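Local structure of diguanylate cyclase DosC (Escherichia coli, 4ZVA) at residues R81-Q84 / I85-V89; M64-W67 / I68-L72; L51-E54 / Q55-R58; V89-V92 / H93-G97. The protein senses oxygen through a heme-bearing globin domain and, as a diguanylate cyclase, makes the messenger cyclic di-GMP. One frame throughout, in Å; residues are numbered along the deposited sequence.

Contact 1: R81-Q84 / I85-V89. With HEM (protoporphyrin IX containing Fe), chain C.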
# COMPACT_ATOMS: atom_id res chain seq x y z
N ARG A 81 -14.67 -11.79 10.67
CA ARG A 81 -13.73 -12.18 11.73
C ARG A 81 -12.40 -11.44 11.59
O ARG A 81 -11.78 -11.05 12.58
CB ARG A 81 -13.50 -13.69 11.72
CG ARG A 81 -12.82 -14.21 12.98
CD ARG A 81 -12.54 -15.71 12.93
NE ARG A 81 -11.27 -16.01 12.26
CZ ARG A 81 -11.17 -16.48 11.02
NH1 ARG A 81 -12.26 -16.71 10.30
NH2 ARG A 81 -9.97 -16.72 10.50
N LEU A 82 -11.95 -11.27 10.35
CA LEU A 82 -10.69 -10.59 10.07
C LEU A 82 -10.72 -9.13 10.50
O LEU A 82 -9.71 -8.60 10.99
CB LEU A 82 -10.35 -10.68 8.58
CG LEU A 82 -9.89 -12.06 8.12
CD1 LEU A 82 -9.65 -12.04 6.63
CD2 LEU A 82 -8.64 -12.48 8.87
N ILE A 83 -11.86 -8.48 10.32
CA ILE A 83 -12.02 -7.09 10.72
C ILE A 83 -11.82 -6.96 12.23
O ILE A 83 -11.12 -6.06 12.70
CB ILE A 83 -13.40 -6.54 10.32
CG1 ILE A 83 -13.48 -6.41 8.79
CG2 ILE A 83 -13.66 -5.20 10.98
CD1 ILE A 83 -14.87 -6.10 8.28
N GLN A 84 -12.42 -7.88 12.98
CA GLN A 84 -12.29 -7.89 14.44
C GLN A 84 -10.85 -8.10 14.87
O GLN A 84 -10.40 -7.56 15.88
CB GLN A 84 -13.18 -8.97 15.05
CG GLN A 84 -14.66 -8.64 15.03
CD GLN A 84 -14.97 -7.33 15.74
OE1 GLN A 84 -14.42 -7.05 16.80
NE2 GLN A 84 -15.85 -6.53 15.14
N ILE A 85 -10.11 -8.89 14.09
CA ILE A 85 -8.70 -9.13 14.36
C ILE A 85 -7.89 -7.84 14.26
O ILE A 85 -7.07 -7.54 15.13
CB ILE A 85 -8.11 -10.18 13.40
CG1 ILE A 85 -8.74 -11.55 13.67
CG2 ILE A 85 -6.60 -10.25 13.53
CD1 ILE A 85 -8.22 -12.65 12.77
N GLN A 86 -8.14 -7.07 13.21
CA GLN A 86 -7.44 -5.81 13.01
C GLN A 86 -7.72 -4.82 14.14
O GLN A 86 -6.83 -4.09 14.58
CB GLN A 86 -7.82 -5.18 11.66
CG GLN A 86 -7.80 -6.14 10.48
CD GLN A 86 -6.55 -6.99 10.43
OE1 GLN A 86 -5.44 -6.50 10.64
NE2 GLN A 86 -6.72 -8.27 10.13
N HIS A 87 -8.97 -4.82 14.61
CA HIS A 87 -9.34 -4.00 15.76
C HIS A 87 -8.55 -4.40 16.99
O HIS A 87 -8.08 -3.54 17.74
CB HIS A 87 -10.84 -4.10 16.03
CG HIS A 87 -11.68 -3.27 15.10
ND1 HIS A 87 -12.00 -3.67 13.82
CD2 HIS A 87 -12.26 -2.05 15.27
CE1 HIS A 87 -12.74 -2.74 13.25
NE2 HIS A 87 -12.91 -1.75 14.10
N THR A 88 -8.42 -5.70 17.21
CA THR A 88 -7.67 -6.22 18.35
C THR A 88 -6.21 -5.79 18.29
O THR A 88 -5.63 -5.36 19.29
CB THR A 88 -7.73 -7.76 18.41
OG1 THR A 88 -9.10 -8.18 18.56
CG2 THR A 88 -6.92 -8.29 19.58
N VAL A 89 -5.61 -5.88 17.10
CA VAL A 89 -4.23 -5.48 16.90
C VAL A 89 -4.07 -3.98 17.11
O VAL A 89 -3.08 -3.52 17.67
CB VAL A 89 -3.73 -5.85 15.49
CG1 VAL A 89 -2.28 -5.44 15.31
CG2 VAL A 89 -3.90 -7.33 15.24
CHA HEM C . 1.46 -6.85 18.44
CHB HEM C . 5.05 -3.74 17.45
CHC HEM C . 3.36 -3.35 12.94
CHD HEM C . 0.52 -7.21 13.65
C1A HEM C . 2.60 -6.08 18.58
C2A HEM C . 3.46 -5.98 19.74
C3A HEM C . 4.45 -5.12 19.45
C4A HEM C . 4.25 -4.64 18.11
CMA HEM C . 5.60 -4.71 20.39
CAA HEM C . 3.30 -6.73 21.08
CBA HEM C . 3.34 -8.24 20.83
CGA HEM C . 3.49 -8.96 22.14
O1A HEM C . 4.10 -8.39 23.08
O2A HEM C . 3.02 -10.12 22.23
C1B HEM C . 4.92 -3.38 16.13
C2B HEM C . 5.83 -2.52 15.39
C3B HEM C . 5.36 -2.41 14.14
C4B HEM C . 4.14 -3.20 14.06
CMB HEM C . 7.10 -1.89 16.02
CAB HEM C . 5.91 -1.64 12.92
CBB HEM C . 7.06 -0.95 12.91
C1C HEM C . 2.51 -4.41 12.70
C2C HEM C . 2.00 -4.83 11.41
C3C HEM C . 1.20 -5.90 11.61
C4C HEM C . 1.21 -6.19 13.03
CMC HEM C . 2.34 -4.11 10.09
CAC HEM C . 0.40 -6.75 10.59
CBC HEM C . 0.43 -6.58 9.27
C1D HEM C . 0.49 -7.48 15.01
C2D HEM C . -0.27 -8.54 15.63
C3D HEM C . 0.03 -8.43 17.13
C4D HEM C . 0.93 -7.31 17.26
CMD HEM C . -1.17 -9.57 14.91
CAD HEM C . -0.52 -9.31 18.28
CBD HEM C . -2.04 -9.19 18.34
CGD HEM C . -2.55 -9.69 19.66
O1D HEM C . -3.78 -9.90 19.78
O2D HEM C . -1.73 -9.88 20.60
NA HEM C . 3.11 -5.24 17.60
NB HEM C . 3.91 -3.77 15.29
NC HEM C . 2.01 -5.26 13.67
ND HEM C . 1.18 -6.78 15.99
FE HEM C . 2.36 -5.10 15.68
O HOH W 1 -11.80 -7.41 18.39

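Contact 2: M64-W67 / I68-L72. With HEM (protoporphyrin IX containing Fe), chain C.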
# COMPACT_ATOMS: atom_id res chain seq x y z
N MET A 64 2.71 -12.44 13.70
CA MET A 64 2.80 -12.00 12.31
C MET A 64 2.54 -13.14 11.32
O MET A 64 1.87 -12.94 10.31
CB MET A 64 4.17 -11.38 12.03
CG MET A 64 4.32 -9.94 12.49
SD MET A 64 3.22 -8.79 11.62
CE MET A 64 3.55 -9.21 9.91
N GLU A 65 3.06 -14.33 11.62
CA GLU A 65 2.82 -15.49 10.77
C GLU A 65 1.34 -15.77 10.63
O GLU A 65 0.83 -16.00 9.54
CB GLU A 65 3.51 -16.73 11.34
CG GLU A 65 4.97 -16.88 10.99
CD GLU A 65 5.46 -18.29 11.24
OE1 GLU A 65 4.78 -19.25 10.81
OE2 GLU A 65 6.53 -18.44 11.86
N ARG A 66 0.64 -15.76 11.77
CA ARG A 66 -0.79 -16.00 11.80
C ARG A 66 -1.53 -14.90 11.04
O ARG A 66 -2.46 -15.17 10.29
CB ARG A 66 -1.28 -16.08 13.24
CG ARG A 66 -2.75 -16.43 13.39
CD ARG A 66 -3.17 -16.37 14.85
NE ARG A 66 -2.10 -16.82 15.74
CZ ARG A 66 -1.48 -16.04 16.62
NH1 ARG A 66 -1.82 -14.76 16.73
NH2 ARG A 66 -0.51 -16.53 17.38
N TRP A 67 -1.09 -13.66 11.23
CA TRP A 67 -1.73 -12.52 10.58
C TRP A 67 -1.62 -12.62 9.06
O TRP A 67 -2.61 -12.48 8.35
CB TRP A 67 -1.09 -11.20 11.05
CG TRP A 67 -1.85 -9.98 10.60
CD1 TRP A 67 -2.77 -9.28 11.32
CD2 TRP A 67 -1.74 -9.32 9.33
NE1 TRP A 67 -3.25 -8.22 10.58
CE2 TRP A 67 -2.63 -8.22 9.35
CE3 TRP A 67 -0.97 -9.54 8.18
CZ2 TRP A 67 -2.77 -7.36 8.27
CZ3 TRP A 67 -1.12 -8.68 7.11
CH2 TRP A 67 -2.01 -7.60 7.16
N ILE A 68 -0.41 -12.88 8.58
CA ILE A 68 -0.15 -12.97 7.15
C ILE A 68 -1.00 -14.06 6.50
O ILE A 68 -1.61 -13.83 5.46
CB ILE A 68 1.34 -13.25 6.88
CG1 ILE A 68 2.18 -12.03 7.28
CG2 ILE A 68 1.57 -13.59 5.41
CD1 ILE A 68 3.66 -12.29 7.32
N ILE A 69 -1.04 -15.23 7.13
CA ILE A 69 -1.84 -16.33 6.60
C ILE A 69 -3.33 -16.00 6.61
O ILE A 69 -4.02 -16.24 5.62
CB ILE A 69 -1.60 -17.63 7.40
CG1 ILE A 69 -0.15 -18.10 7.26
CG2 ILE A 69 -2.55 -18.73 6.94
CD1 ILE A 69 0.19 -19.31 8.10
N ASN A 70 -3.82 -15.45 7.71
CA ASN A 70 -5.24 -15.12 7.81
C ASN A 70 -5.69 -14.12 6.76
O ASN A 70 -6.73 -14.31 6.12
CB ASN A 70 -5.56 -14.58 9.21
CG ASN A 70 -5.63 -15.68 10.26
OD1 ASN A 70 -6.02 -16.81 9.97
ND2 ASN A 70 -5.23 -15.35 11.49
N VAL A 71 -4.89 -13.08 6.55
CA VAL A 71 -5.24 -12.03 5.60
C VAL A 71 -5.17 -12.51 4.15
O VAL A 71 -6.11 -12.31 3.38
CB VAL A 71 -4.33 -10.80 5.78
CG1 VAL A 71 -4.51 -9.82 4.62
CG2 VAL A 71 -4.63 -10.12 7.10
N LEU A 72 -4.07 -13.15 3.78
CA LEU A 72 -3.87 -13.55 2.39
C LEU A 72 -4.72 -14.76 2.00
O LEU A 72 -4.93 -15.01 0.81
CB LEU A 72 -2.39 -13.82 2.13
CG LEU A 72 -1.49 -12.59 2.26
CD1 LEU A 72 -0.05 -12.90 1.86
CD2 LEU A 72 -2.04 -11.43 1.44
CHA HEM C . 1.46 -6.85 18.44
CHB HEM C . 5.05 -3.74 17.45
CHC HEM C . 3.36 -3.35 12.94
CHD HEM C . 0.52 -7.21 13.65
C1A HEM C . 2.60 -6.08 18.58
C2A HEM C . 3.46 -5.98 19.74
C3A HEM C . 4.45 -5.12 19.45
C4A HEM C . 4.25 -4.64 18.11
CMA HEM C . 5.60 -4.71 20.39
CAA HEM C . 3.30 -6.73 21.08
CBA HEM C . 3.34 -8.24 20.83
CGA HEM C . 3.49 -8.96 22.14
O1A HEM C . 4.10 -8.39 23.08
O2A HEM C . 3.02 -10.12 22.23
C1B HEM C . 4.92 -3.38 16.13
C2B HEM C . 5.83 -2.52 15.39
C3B HEM C . 5.36 -2.41 14.14
C4B HEM C . 4.14 -3.20 14.06
CMB HEM C . 7.10 -1.89 16.02
CAB HEM C . 5.91 -1.64 12.92
CBB HEM C . 7.06 -0.95 12.91
C1C HEM C . 2.51 -4.41 12.70
C2C HEM C . 2.00 -4.83 11.41
C3C HEM C . 1.20 -5.90 11.61
C4C HEM C . 1.21 -6.19 13.03
CMC HEM C . 2.34 -4.11 10.09
CAC HEM C . 0.40 -6.75 10.59
CBC HEM C . 0.43 -6.58 9.27
C1D HEM C . 0.49 -7.48 15.01
C2D HEM C . -0.27 -8.54 15.63
C3D HEM C . 0.03 -8.43 17.13
C4D HEM C . 0.93 -7.31 17.26
CMD HEM C . -1.17 -9.57 14.91
CAD HEM C . -0.52 -9.31 18.28
CBD HEM C . -2.04 -9.19 18.34
CGD HEM C . -2.55 -9.69 19.66
O1D HEM C . -3.78 -9.90 19.78
O2D HEM C . -1.73 -9.88 20.60
NA HEM C . 3.11 -5.24 17.60
NB HEM C . 3.91 -3.77 15.29
NC HEM C . 2.01 -5.26 13.67
ND HEM C . 1.18 -6.78 15.99
FE HEM C . 2.36 -5.10 15.68

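Contact 3: L51-E54 / Q55-R58. With HEM (protoporphyrin IX containing Fe), chain C.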
# COMPACT_ATOMS: atom_id res chain seq x y z
N LEU A 51 10.63 -2.93 20.54
CA LEU A 51 11.13 -4.30 20.41
C LEU A 51 12.42 -4.43 21.21
O LEU A 51 13.52 -4.39 20.64
CB LEU A 51 11.36 -4.64 18.94
CG LEU A 51 10.28 -4.19 17.96
CD1 LEU A 51 10.70 -4.45 16.52
CD2 LEU A 51 8.95 -4.87 18.26
N SER A 52 12.29 -4.61 22.52
CA SER A 52 13.44 -4.52 23.41
C SER A 52 13.75 -5.80 24.17
O SER A 52 14.71 -5.85 24.95
CB SER A 52 13.24 -3.38 24.41
OG SER A 52 13.12 -2.13 23.74
N ASN A 53 12.95 -6.84 23.96
CA ASN A 53 13.20 -8.10 24.65
C ASN A 53 12.77 -9.31 23.82
O ASN A 53 11.98 -9.19 22.89
CB ASN A 53 12.48 -8.12 26.00
CG ASN A 53 10.97 -8.04 25.86
OD1 ASN A 53 10.30 -9.06 25.70
ND2 ASN A 53 10.43 -6.83 25.91
N GLU A 54 13.31 -10.47 24.18
CA GLU A 54 13.10 -11.69 23.42
C GLU A 54 11.67 -12.23 23.52
O GLU A 54 11.22 -12.95 22.65
CB GLU A 54 14.09 -12.77 23.86
CG GLU A 54 15.53 -12.46 23.51
CD GLU A 54 16.48 -13.58 23.87
OE1 GLU A 54 16.00 -14.62 24.38
OE2 GLU A 54 17.70 -13.43 23.65
N GLN A 55 10.97 -11.87 24.59
CA GLN A 55 9.60 -12.33 24.78
C GLN A 55 8.65 -11.66 23.79
O GLN A 55 7.80 -12.31 23.19
CB GLN A 55 9.14 -12.08 26.22
CG GLN A 55 7.67 -12.39 26.48
CD GLN A 55 7.37 -13.88 26.41
OE1 GLN A 55 8.27 -14.72 26.46
NE2 GLN A 55 6.09 -14.22 26.30
N VAL A 56 8.79 -10.34 23.64
CA VAL A 56 8.00 -9.59 22.67
C VAL A 56 8.33 -10.01 21.23
O VAL A 56 7.42 -10.23 20.43
CB VAL A 56 8.24 -8.08 22.83
CG1 VAL A 56 7.67 -7.32 21.64
CG2 VAL A 56 7.63 -7.58 24.13
N GLU A 57 9.62 -10.12 20.94
CA GLU A 57 10.10 -10.54 19.62
C GLU A 57 9.50 -11.87 19.20
O GLU A 57 8.95 -12.01 18.11
CB GLU A 57 11.62 -10.67 19.65
CG GLU A 57 12.20 -11.38 18.45
CD GLU A 57 13.71 -11.51 18.53
OE1 GLU A 57 14.30 -10.95 19.48
OE2 GLU A 57 14.29 -12.17 17.65
N ARG A 58 9.59 -12.83 20.11
CA ARG A 58 9.10 -14.18 19.92
C ARG A 58 7.59 -14.23 19.67
O ARG A 58 7.12 -14.94 18.78
CB ARG A 58 9.50 -15.01 21.13
CG ARG A 58 9.19 -16.48 21.09
CD ARG A 58 9.71 -17.10 22.38
NE ARG A 58 9.26 -18.46 22.61
CZ ARG A 58 8.16 -18.75 23.29
NH1 ARG A 58 7.42 -17.76 23.79
NH2 ARG A 58 7.79 -20.00 23.48
CHA HEM C . 1.46 -6.85 18.44
CHB HEM C . 5.05 -3.74 17.45
CHC HEM C . 3.36 -3.35 12.94
CHD HEM C . 0.52 -7.21 13.65
C1A HEM C . 2.60 -6.08 18.58
C2A HEM C . 3.46 -5.98 19.74
C3A HEM C . 4.45 -5.12 19.45
C4A HEM C . 4.25 -4.64 18.11
CMA HEM C . 5.60 -4.71 20.39
CAA HEM C . 3.30 -6.73 21.08
CBA HEM C . 3.34 -8.24 20.83
CGA HEM C . 3.49 -8.96 22.14
O1A HEM C . 4.10 -8.39 23.08
O2A HEM C . 3.02 -10.12 22.23
C1B HEM C . 4.92 -3.38 16.13
C2B HEM C . 5.83 -2.52 15.39
C3B HEM C . 5.36 -2.41 14.14
C4B HEM C . 4.14 -3.20 14.06
CMB HEM C . 7.10 -1.89 16.02
CAB HEM C . 5.91 -1.64 12.92
CBB HEM C . 7.06 -0.95 12.91
C1C HEM C . 2.51 -4.41 12.70
C2C HEM C . 2.00 -4.83 11.41
C3C HEM C . 1.20 -5.90 11.61
C4C HEM C . 1.21 -6.19 13.03
CMC HEM C . 2.34 -4.11 10.09
CAC HEM C . 0.40 -6.75 10.59
CBC HEM C . 0.43 -6.58 9.27
C1D HEM C . 0.49 -7.48 15.01
C2D HEM C . -0.27 -8.54 15.63
C3D HEM C . 0.03 -8.43 17.13
C4D HEM C . 0.93 -7.31 17.26
CMD HEM C . -1.17 -9.57 14.91
CAD HEM C . -0.52 -9.31 18.28
CBD HEM C . -2.04 -9.19 18.34
CGD HEM C . -2.55 -9.69 19.66
O1D HEM C . -3.78 -9.90 19.78
O2D HEM C . -1.73 -9.88 20.60
NA HEM C . 3.11 -5.24 17.60
NB HEM C . 3.91 -3.77 15.29
NC HEM C . 2.01 -5.26 13.67
ND HEM C . 1.18 -6.78 15.99
FE HEM C . 2.36 -5.10 15.68

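Contact 4: V89-V92 / H93-G97. With HEM (protoporphyrin IX containing Fe), chain C.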
# COMPACT_ATOMS: atom_id res chain seq x y z
N VAL A 89 -5.61 -5.88 17.10
CA VAL A 89 -4.23 -5.48 16.90
C VAL A 89 -4.07 -3.98 17.11
O VAL A 89 -3.08 -3.52 17.67
CB VAL A 89 -3.73 -5.85 15.49
CG1 VAL A 89 -2.28 -5.44 15.31
CG2 VAL A 89 -3.90 -7.33 15.24
N ALA A 90 -5.07 -3.23 16.66
CA ALA A 90 -5.09 -1.79 16.84
C ALA A 90 -5.08 -1.43 18.32
O ALA A 90 -4.36 -0.53 18.74
CB ALA A 90 -6.30 -1.19 16.15
N GLU A 91 -5.89 -2.15 19.10
CA GLU A 91 -5.94 -1.97 20.55
C GLU A 91 -4.57 -2.20 21.18
O GLU A 91 -4.12 -1.40 22.01
CB GLU A 91 -6.96 -2.91 21.18
CG GLU A 91 -8.41 -2.66 20.77
CD GLU A 91 -9.36 -3.72 21.31
OE1 GLU A 91 -8.91 -4.58 22.09
OE2 GLU A 91 -10.55 -3.68 20.94
N VAL A 92 -3.91 -3.28 20.78
CA VAL A 92 -2.59 -3.62 21.30
C VAL A 92 -1.57 -2.53 20.96
O VAL A 92 -0.79 -2.11 21.81
CB VAL A 92 -2.09 -4.97 20.74
CG1 VAL A 92 -0.68 -5.27 21.23
CG2 VAL A 92 -3.04 -6.08 21.14
N HIS A 93 -1.58 -2.09 19.70
CA HIS A 93 -0.69 -1.03 19.25
C HIS A 93 -0.95 0.28 20.00
O HIS A 93 -0.03 1.02 20.32
CB HIS A 93 -0.84 -0.80 17.75
CG HIS A 93 -0.22 -1.87 16.90
ND1 HIS A 93 -0.53 -2.03 15.57
CD2 HIS A 93 0.68 -2.83 17.20
CE1 HIS A 93 0.16 -3.04 15.08
NE2 HIS A 93 0.90 -3.55 16.05
N ALA A 94 -2.22 0.54 20.28
CA ALA A 94 -2.62 1.75 21.00
C ALA A 94 -2.11 1.74 22.45
O ALA A 94 -1.59 2.74 22.93
CB ALA A 94 -4.13 1.91 20.98
N ARG A 95 -2.26 0.60 23.12
CA ARG A 95 -1.85 0.48 24.52
C ARG A 95 -0.35 0.64 24.69
O ARG A 95 0.11 1.32 25.61
CB ARG A 95 -2.30 -0.86 25.10
CG ARG A 95 -3.80 -1.05 25.17
CD ARG A 95 -4.17 -2.30 25.96
NE ARG A 95 -5.58 -2.64 25.81
CZ ARG A 95 -6.03 -3.63 25.05
NH1 ARG A 95 -5.18 -4.38 24.36
NH2 ARG A 95 -7.33 -3.87 24.97
N ILE A 96 0.42 0.01 23.81
CA ILE A 96 1.87 0.11 23.84
C ILE A 96 2.33 1.53 23.52
O ILE A 96 3.34 2.00 24.04
CB ILE A 96 2.52 -0.90 22.87
CG1 ILE A 96 2.07 -2.32 23.21
CG2 ILE A 96 4.03 -0.81 22.91
CD1 ILE A 96 2.76 -3.39 22.41
N GLY A 97 1.57 2.22 22.68
CA GLY A 97 1.90 3.58 22.31
C GLY A 97 2.69 3.67 21.02
O GLY A 97 3.65 4.44 20.92
CHA HEM C . 1.46 -6.85 18.44
CHB HEM C . 5.05 -3.74 17.45
CHC HEM C . 3.36 -3.35 12.94
CHD HEM C . 0.52 -7.21 13.65
C1A HEM C . 2.60 -6.08 18.58
C2A HEM C . 3.46 -5.98 19.74
C3A HEM C . 4.45 -5.12 19.45
C4A HEM C . 4.25 -4.64 18.11
CMA HEM C . 5.60 -4.71 20.39
CAA HEM C . 3.30 -6.73 21.08
CBA HEM C . 3.34 -8.24 20.83
CGA HEM C . 3.49 -8.96 22.14
O1A HEM C . 4.10 -8.39 23.08
O2A HEM C . 3.02 -10.12 22.23
C1B HEM C . 4.92 -3.38 16.13
C2B HEM C . 5.83 -2.52 15.39
C3B HEM C . 5.36 -2.41 14.14
C4B HEM C . 4.14 -3.20 14.06
CMB HEM C . 7.10 -1.89 16.02
CAB HEM C . 5.91 -1.64 12.92
CBB HEM C . 7.06 -0.95 12.91
C1C HEM C . 2.51 -4.41 12.70
C2C HEM C . 2.00 -4.83 11.41
C3C HEM C . 1.20 -5.90 11.61
C4C HEM C . 1.21 -6.19 13.03
CMC HEM C . 2.34 -4.11 10.09
CAC HEM C . 0.40 -6.75 10.59
CBC HEM C . 0.43 -6.58 9.27
C1D HEM C . 0.49 -7.48 15.01
C2D HEM C . -0.27 -8.54 15.63
C3D HEM C . 0.03 -8.43 17.13
C4D HEM C . 0.93 -7.31 17.26
CMD HEM C . -1.17 -9.57 14.91
CAD HEM C . -0.52 -9.31 18.28
CBD HEM C . -2.04 -9.19 18.34
CGD HEM C . -2.55 -9.69 19.66
O1D HEM C . -3.78 -9.90 19.78
O2D HEM C . -1.73 -9.88 20.60
NA HEM C . 3.11 -5.24 17.60
NB HEM C . 3.91 -3.77 15.29
NC HEM C . 2.01 -5.26 13.67
ND HEM C . 1.18 -6.78 15.99
FE HEM C . 2.36 -5.10 15.68

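Contact 1: R81-Q84 / I85-V89
H87 folds back one helical turn onto I83, and its atoms can be followed from CB outward. CB lies 3.5 Å from Q84 O. Because CG sits beside the backbone N (chi1 -78°), the imidazole then runs alongside I83 and points the same way. ND1 donates to I83 O over 2.8 Å. The bond is nearly straight at 176°, and the oxygen lies practically in the plane of the ring, at its edge. Seen from the acceptor, however, ND1 stands 52° above the carbonyl plane, so no lone pair points at it. The same oxygen also takes the helical bond from H87 N, and two donors therefore hold this carbonyl. At the tip, CE1 rests against the I83 methyl CG2 at 3.5 Å. This pair of contacts would limit rotation of the ring.

Q86 repeats the theme with an amide: its chain bends at chi2, and NE2 returns to L82 O at 3.1 Å, reaching it from the face opposite to that used by Q86 N. The other end of the amide, Q86 OE1, is hydrogen-bonded to W67 NE1. A water bridges the more exposed side, donating to Q84 OE1 at 3.1 Å and accepting from T88 OG1 at 2.8 Å. T88 CG2 is 3.5 Å from heme propionate oxygen O1D.

All of this lies within helix 79-96 of the globin domain. I83 and Q86 pack on V145 of helix 125-147, L82 and I83 on W7 of helix 2-13, while Q86 also reaches V71 of helix 54-72.

Contact 2: M64-W67 / I68-L72
W67 and V71 meet through complementary first torsions: W67 CG stands anti to its own backbone N (chi1 -170°), while V71 keeps CG2 beside the backbone N and CG1 anti to it. CG2 is thereby placed over the six-membered ring of the indole. The CH-pi geometry is nearly axial, with CG2 3.4 Å from the centroid and 8° off the normal. On the opposite face lies a heme vinyl group, whose CBC is 3.4 Å from W67 CH2. The indole is thus sandwiched between a methyl of its own helix and the rim of the cofactor.

The segment belongs to helix 54-72, which, by its place before the helix with the iron-binding histidine, probably corresponds to the distal E helix of the globin fold. M64 fits that assignment. Bent at chi2 and chi3, it sets SD over the heme face remote from H93, 3.5 Å from heme C3C. Its CE turns to the I68 methyl CD1 at 4.0 Å. With W67 cut back to an alanine, a gap would probably open between the vinyl group and V71, and Q86 OE1 would lose its indole donor.

Farther from the heme, N70 lies alongside R66, with ND2 3.3 Å from R66 CG and the amide and guanidinium planes 44° apart. I68 and W67 both pack on L110 of helix 100-119, and W67 also touches A142 and M146 of helix 125-147.

Contact 3: L51-E54 / Q55-R58
L51 approaches V56 only loosely, CD2 to CG1 at 4.4 Å, but the two side chains share a target. L51 CD2 lies 4.0 Å from the heme methyl CMA and V56 CG1 3.6 Å from it, so loop and helix together border this corner of the porphyrin. Behind L51 stand Y38 and V41 of helix 16-43.

N53 is the N-cap of helix 54-72. Its CG takes the crowded position between backbone N and carbonyl carbon (chi1 63°), which turns the amide over the helix start. OD1 accepts from V56 N at 2.9 Å, the donor sitting 38° above the plane of the side-chain carbonyl. The other arm of the amide, ND2, rests 3.4 Å from V56 CG2, and the two side chains cross at about a right angle. N53 also gives its backbone O to E57 N in the first helical bond of this stretch.

E54 continues the pattern, its O accepting from R58 N at 3.0 Å. Its extended side chain leaves OE2 5.9 Å from E57 OE1, and E57 OE2 has its salt bridge with K61.

Chemically, the cap supplies an acceptor to an N-H that has no preceding turn to bond with. Two carboxylates in the first turn would probably interact well with the positive end of the helix dipole, partly offsetting their mutual repulsion.

Contact 4: V89-V92 / H93-G97
The H93 imidazole has V89 on one face: the backbone O of V89 lies 3.3 Å above the ring plane, displaced toward the rim, and the methyl V89 CG1 covers the same face. CG1 is 3.8 Å from the ring centroid and 28° off the normal, a CH-pi contact. At the edge, in the ring plane, lies heme C4C. The second flat group, the R95 guanidinium, has E91 C over one face. Its plane is turned 78° from the E91 carboxylate, and the salt bridge from R95 NH2 to E91 OE1 is a weak one at 3.4 Å.

H93 NE2 binds the heme iron at 2.2 Å, which makes H93 the proximal ligand and helix 79-96 the probable counterpart of the globin F helix. With CG beside the backbone N (chi1 -74°), the H93 side chain points the same way as V89 and carries NE2 to the iron.

V89 also packs against the cofactor, with CG1 3.5 Å from heme C1D and CG2 3.5 Å from the heme methyl CMD. Replacing V89 by glycine would remove both methyls and would probably open a gap between imidazole and porphyrin, leaving the H93 ring freer to turn about its bond to iron.

Toward the propionate edge, I96 CD1 lies 3.6 Å from heme CAA, with V92 CG1 beside it. There the helix stops in a Schellman motif: G97, with positive phi, is its C-prime residue, and I98 N turns back to H93 O. M146 of helix 125-147 touches V89, A90 and H93.

Overall arrangement
Along the chain the order is contact 3, contact 2, contact 1, contact 4. Contact 3 spans the loop leading into helix 54-72 and its first turn, and contact 2 lies farther along that helix, their centres about 19 Å apart; contacts 1 and 4 lie on the next helix, 79-96, about 12 Å apart, and share V89. All four reach the heme. Among the four, contacts 1 and 2 touch across the two helices, with centres about 12 Å apart. Contacts 3 and 4 approach no nearer than about 6 Å between nearest atoms, although both border the cofactor. The heme is thus held between successive helices of a globin fold, one carrying the iron ligand, consistent with a domain built for oxygen sensing.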